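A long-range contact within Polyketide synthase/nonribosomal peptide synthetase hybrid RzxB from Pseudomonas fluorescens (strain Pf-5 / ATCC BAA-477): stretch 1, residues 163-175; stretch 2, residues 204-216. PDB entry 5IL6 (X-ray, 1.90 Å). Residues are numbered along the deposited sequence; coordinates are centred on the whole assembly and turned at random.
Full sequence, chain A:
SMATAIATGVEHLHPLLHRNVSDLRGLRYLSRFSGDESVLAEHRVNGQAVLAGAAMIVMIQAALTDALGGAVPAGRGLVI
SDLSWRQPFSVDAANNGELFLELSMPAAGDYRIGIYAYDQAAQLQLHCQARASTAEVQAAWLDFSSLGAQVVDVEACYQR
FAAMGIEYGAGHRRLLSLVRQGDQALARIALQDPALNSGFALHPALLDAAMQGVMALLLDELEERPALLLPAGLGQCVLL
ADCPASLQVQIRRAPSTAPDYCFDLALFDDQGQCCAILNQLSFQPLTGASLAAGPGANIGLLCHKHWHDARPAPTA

Stretch 1 163-175: AMGIEYGAGHRRL
Stretch 2 204-216: PALLDAAMQGVMA

Stretch 2 supplies a helix that starts at P204, with helical phi/psi kept through A216. Against it lies the irregular stretch 1: the end of a helix that begins earlier in the chain, closed at G165 (phi/psi 115/10) by a Schellman motif, a strand from I166 to Y168, and a 3-10 segment from A170 to H172. At G165 a side chain would jam against the preceding carbonyl, so glycine suits the turn. The chains come closest at H172 and A205 (CA to CA 5.4 Å) and at R174 and A209 (CA to CA 5.7 Å); as stretch 1 advances two residues, the helix advances one turn. Small residues permit this approach. A205 CB lies 3.5 Å from G171 O and 4.0 Å from the centroid of the H172 ring, over its face in a CH-pi contact, while A209 CB meets R174 CB at 3.7 Å.

Polar bonding centres on Q212 (chi1 m, chi2 t, chi3 10°). Q212 NE2 carries two hydrogens and serves two acceptors: H172 O across the interface at 2.7 Å, nearly linear at 173°, and, one helical turn back, D208 OD2 at 2.8 Å. The amide thus satisfies a carbonyl in an irregular segment, and Q212 OE1 finds its own partner elsewhere in the structure. D208 OD2 also accepts a weak but straight bond from H172 ND1 at 3.3 Å, in the plane of the imidazole (H172 chi1 m, chi2 -114°). The other carboxylate oxygen, D208 OD1, accepts from a water at 2.5 Å, and that water lies 2.8 Å from Y168 OH, to which it is also hydrogen-bonded. D208, with chi1 t, can therefore use both oxygens. The Y168 ring (chi1 m, chi2 -80°) presents one face to Q212 NE2, with Y168 CE1 3.3 Å from that nitrogen.

R174 (m, m, p, chi4 -130°) starts toward the helix, but its end leads away. Its aliphatic base covers A209, while R174 NE donates to A170 O at 3.0 Å and R174 NH2 adds a weak bond to the same oxygen at 3.3 Å, tying the guanidinium to the 3-10 segment. Backbone bonds brace that segment: H172 N to G169 O at 2.9 Å and R173 N to A170 O at 3.1 Å.

Van der Waals packing completes the contact. L175 (m, t) sets CD2 against the helix backbone, 3.5 Å from A209 O and 4.1 Å from G213 CA. M164 (p, t, p) and M215 (t, p, p) use their flexible thioethers to make an apolar contact, CE to CE at 4.1 Å.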

# COMPACT_ATOMS: atom_id res chain seq x y z
N ALA A 163 15.85 12.57 -3.03
CA ALA A 163 15.92 14.02 -3.04
C ALA A 163 14.72 14.67 -2.35
O ALA A 163 14.84 15.77 -1.82
CB ALA A 163 16.04 14.53 -4.48
N MET A 164 13.56 14.01 -2.35
CA MET A 164 12.40 14.54 -1.66
C MET A 164 12.33 14.12 -0.20
O MET A 164 11.47 14.61 0.53
CB MET A 164 11.10 14.16 -2.39
CG MET A 164 10.73 12.69 -2.39
SD MET A 164 9.12 12.39 -3.17
CE MET A 164 9.26 13.31 -4.70
N GLY A 165 13.21 13.21 0.23
CA GLY A 165 13.28 12.81 1.62
C GLY A 165 12.92 11.37 1.93
O GLY A 165 12.78 11.03 3.11
N ILE A 166 12.76 10.52 0.92
CA ILE A 166 12.33 9.13 1.12
C ILE A 166 13.48 8.22 0.75
O ILE A 166 13.96 8.24 -0.39
CB ILE A 166 11.08 8.80 0.30
CG1 ILE A 166 9.93 9.76 0.64
CG2 ILE A 166 10.65 7.35 0.54
CD1 ILE A 166 8.74 9.65 -0.29
N GLU A 167 13.93 7.41 1.71
CA GLU A 167 15.02 6.47 1.52
C GLU A 167 14.54 5.06 1.87
O GLU A 167 13.90 4.86 2.90
CB GLU A 167 16.23 6.85 2.38
CG GLU A 167 16.73 8.26 2.10
CD GLU A 167 18.22 8.30 1.82
OE1 GLU A 167 18.96 8.94 2.59
OE2 GLU A 167 18.65 7.68 0.82
N TYR A 168 14.85 4.10 1.00
CA TYR A 168 14.38 2.73 1.15
C TYR A 168 15.55 1.80 1.45
O TYR A 168 16.62 1.91 0.85
CB TYR A 168 13.67 2.25 -0.11
CG TYR A 168 12.47 3.06 -0.52
CD1 TYR A 168 11.24 2.89 0.10
CD2 TYR A 168 12.56 4.00 -1.54
CE1 TYR A 168 10.14 3.63 -0.27
CE2 TYR A 168 11.46 4.74 -1.92
CZ TYR A 168 10.26 4.55 -1.29
OH TYR A 168 9.16 5.30 -1.67
N GLY A 169 15.33 0.87 2.38
CA GLY A 169 16.24 -0.24 2.54
C GLY A 169 16.05 -1.27 1.45
O GLY A 169 15.08 -1.23 0.69
N ALA A 170 16.97 -2.23 1.39
CA ALA A 170 16.96 -3.19 0.30
C ALA A 170 15.62 -3.91 0.21
O ALA A 170 15.12 -4.16 -0.89
CB ALA A 170 18.09 -4.20 0.48
N GLY A 171 15.02 -4.24 1.36
CA GLY A 171 13.77 -4.97 1.34
C GLY A 171 12.61 -4.21 0.74
O GLY A 171 11.60 -4.82 0.36
N HIS A 172 12.72 -2.88 0.63
CA HIS A 172 11.69 -2.07 -0.00
C HIS A 172 12.20 -1.37 -1.27
O HIS A 172 11.50 -0.51 -1.81
CB HIS A 172 11.14 -1.03 0.99
CG HIS A 172 10.11 -1.59 1.92
ND1 HIS A 172 8.80 -1.18 1.90
CD2 HIS A 172 10.20 -2.53 2.89
CE1 HIS A 172 8.12 -1.85 2.82
NE2 HIS A 172 8.95 -2.67 3.44
N ARG A 173 13.39 -1.72 -1.74
CA ARG A 173 13.88 -1.25 -3.04
C ARG A 173 13.66 -2.33 -4.10
O ARG A 173 14.59 -2.88 -4.68
CB ARG A 173 15.35 -0.87 -2.96
CG ARG A 173 15.63 0.43 -2.24
CD ARG A 173 17.13 0.65 -2.09
NE ARG A 173 17.78 0.79 -3.39
CZ ARG A 173 18.10 1.95 -3.97
NH1 ARG A 173 17.83 3.11 -3.37
NH2 ARG A 173 18.69 1.95 -5.16
N ARG A 174 12.38 -2.63 -4.34
CA ARG A 174 12.00 -3.80 -5.11
C ARG A 174 11.66 -3.47 -6.56
O ARG A 174 11.20 -4.35 -7.29
CB ARG A 174 10.81 -4.49 -4.45
CG ARG A 174 11.04 -4.81 -2.98
CD ARG A 174 11.98 -5.98 -2.77
NE ARG A 174 13.39 -5.63 -2.92
CZ ARG A 174 14.27 -6.29 -3.67
NH1 ARG A 174 13.90 -7.36 -4.38
NH2 ARG A 174 15.53 -5.89 -3.71
N LEU A 175 11.86 -2.22 -6.99
CA LEU A 175 11.72 -1.89 -8.40
C LEU A 175 12.89 -2.50 -9.17
O LEU A 175 14.04 -2.09 -8.99
CB LEU A 175 11.68 -0.37 -8.60
CG LEU A 175 10.36 0.36 -8.32
CD1 LEU A 175 10.52 1.84 -8.62
CD2 LEU A 175 9.19 -0.22 -9.10
N PRO A 204 3.40 -6.31 1.80
CA PRO A 204 3.44 -4.83 1.82
C PRO A 204 4.58 -4.23 1.02
O PRO A 204 4.43 -3.13 0.48
CB PRO A 204 3.56 -4.50 3.31
CG PRO A 204 4.15 -5.72 3.93
CD PRO A 204 3.57 -6.87 3.15
N ALA A 205 5.73 -4.91 0.95
CA ALA A 205 6.85 -4.38 0.18
C ALA A 205 6.54 -4.37 -1.31
O ALA A 205 6.97 -3.47 -2.03
CB ALA A 205 8.12 -5.19 0.46
N LEU A 206 5.82 -5.38 -1.79
CA LEU A 206 5.43 -5.40 -3.19
C LEU A 206 4.37 -4.35 -3.48
O LEU A 206 4.40 -3.69 -4.52
CB LEU A 206 4.92 -6.79 -3.58
CG LEU A 206 5.94 -7.93 -3.58
CD1 LEU A 206 5.28 -9.25 -3.93
CD2 LEU A 206 7.09 -7.64 -4.55
N LEU A 207 3.41 -4.18 -2.57
CA LEU A 207 2.42 -3.12 -2.75
C LEU A 207 3.09 -1.75 -2.70
O LEU A 207 2.73 -0.85 -3.46
CB LEU A 207 1.32 -3.23 -1.70
CG LEU A 207 0.19 -2.19 -1.81
CD1 LEU A 207 -0.45 -2.24 -3.19
CD2 LEU A 207 -0.85 -2.42 -0.73
N ASP A 208 4.07 -1.58 -1.82
CA ASP A 208 4.81 -0.32 -1.77
C ASP A 208 5.62 -0.11 -3.04
O ASP A 208 5.62 0.99 -3.61
CB ASP A 208 5.71 -0.30 -0.53
CG ASP A 208 6.48 1.00 -0.38
OD1 ASP A 208 5.83 2.06 -0.25
OD2 ASP A 208 7.73 0.96 -0.38
N ALA A 209 6.29 -1.17 -3.52
CA ALA A 209 7.06 -1.05 -4.76
C ALA A 209 6.16 -0.72 -5.94
O ALA A 209 6.55 0.05 -6.83
CB ALA A 209 7.82 -2.35 -5.02
N ALA A 210 4.96 -1.29 -5.98
CA ALA A 210 4.00 -0.92 -7.02
C ALA A 210 3.74 0.58 -7.00
O ALA A 210 3.70 1.22 -8.06
CB ALA A 210 2.70 -1.70 -6.84
N MET A 211 3.58 1.15 -5.81
CA MET A 211 3.36 2.59 -5.69
C MET A 211 4.60 3.38 -6.07
O MET A 211 4.51 4.45 -6.68
CB MET A 211 2.92 2.94 -4.27
CG MET A 211 1.58 2.35 -3.88
SD MET A 211 1.04 2.94 -2.26
CE MET A 211 -0.22 1.74 -1.87
N GLN A 212 5.79 2.87 -5.71
CA GLN A 212 7.02 3.54 -6.10
C GLN A 212 7.09 3.72 -7.61
O GLN A 212 7.70 4.69 -8.09
CB GLN A 212 8.23 2.74 -5.63
CG GLN A 212 8.37 2.61 -4.12
CD GLN A 212 9.46 1.64 -3.74
OE1 GLN A 212 10.24 1.19 -4.59
NE2 GLN A 212 9.52 1.28 -2.46
N GLY A 213 6.48 2.81 -8.37
CA GLY A 213 6.59 2.84 -9.82
C GLY A 213 6.03 4.09 -10.46
O GLY A 213 6.40 4.41 -11.60
N VAL A 214 5.15 4.82 -9.77
CA VAL A 214 4.57 6.02 -10.36
C VAL A 214 5.65 7.03 -10.70
O VAL A 214 5.45 7.87 -11.59
CB VAL A 214 3.52 6.64 -9.42
CG1 VAL A 214 2.46 5.61 -9.01
CG2 VAL A 214 4.18 7.27 -8.19
N MET A 215 6.80 6.96 -10.03
CA MET A 215 7.88 7.91 -10.30
C MET A 215 8.34 7.83 -11.75
O MET A 215 8.87 8.81 -12.28
CB MET A 215 9.05 7.65 -9.35
CG MET A 215 10.20 8.63 -9.51
SD MET A 215 9.67 10.33 -9.22
CE MET A 215 9.47 10.32 -7.44
N ALA A 216 8.15 6.68 -12.40
CA ALA A 216 8.49 6.57 -13.82
C ALA A 216 7.80 7.67 -14.62
O ALA A 216 8.35 8.18 -15.61
CB ALA A 216 8.10 5.20 -14.35
O HOH W 1 6.65 4.41 -0.78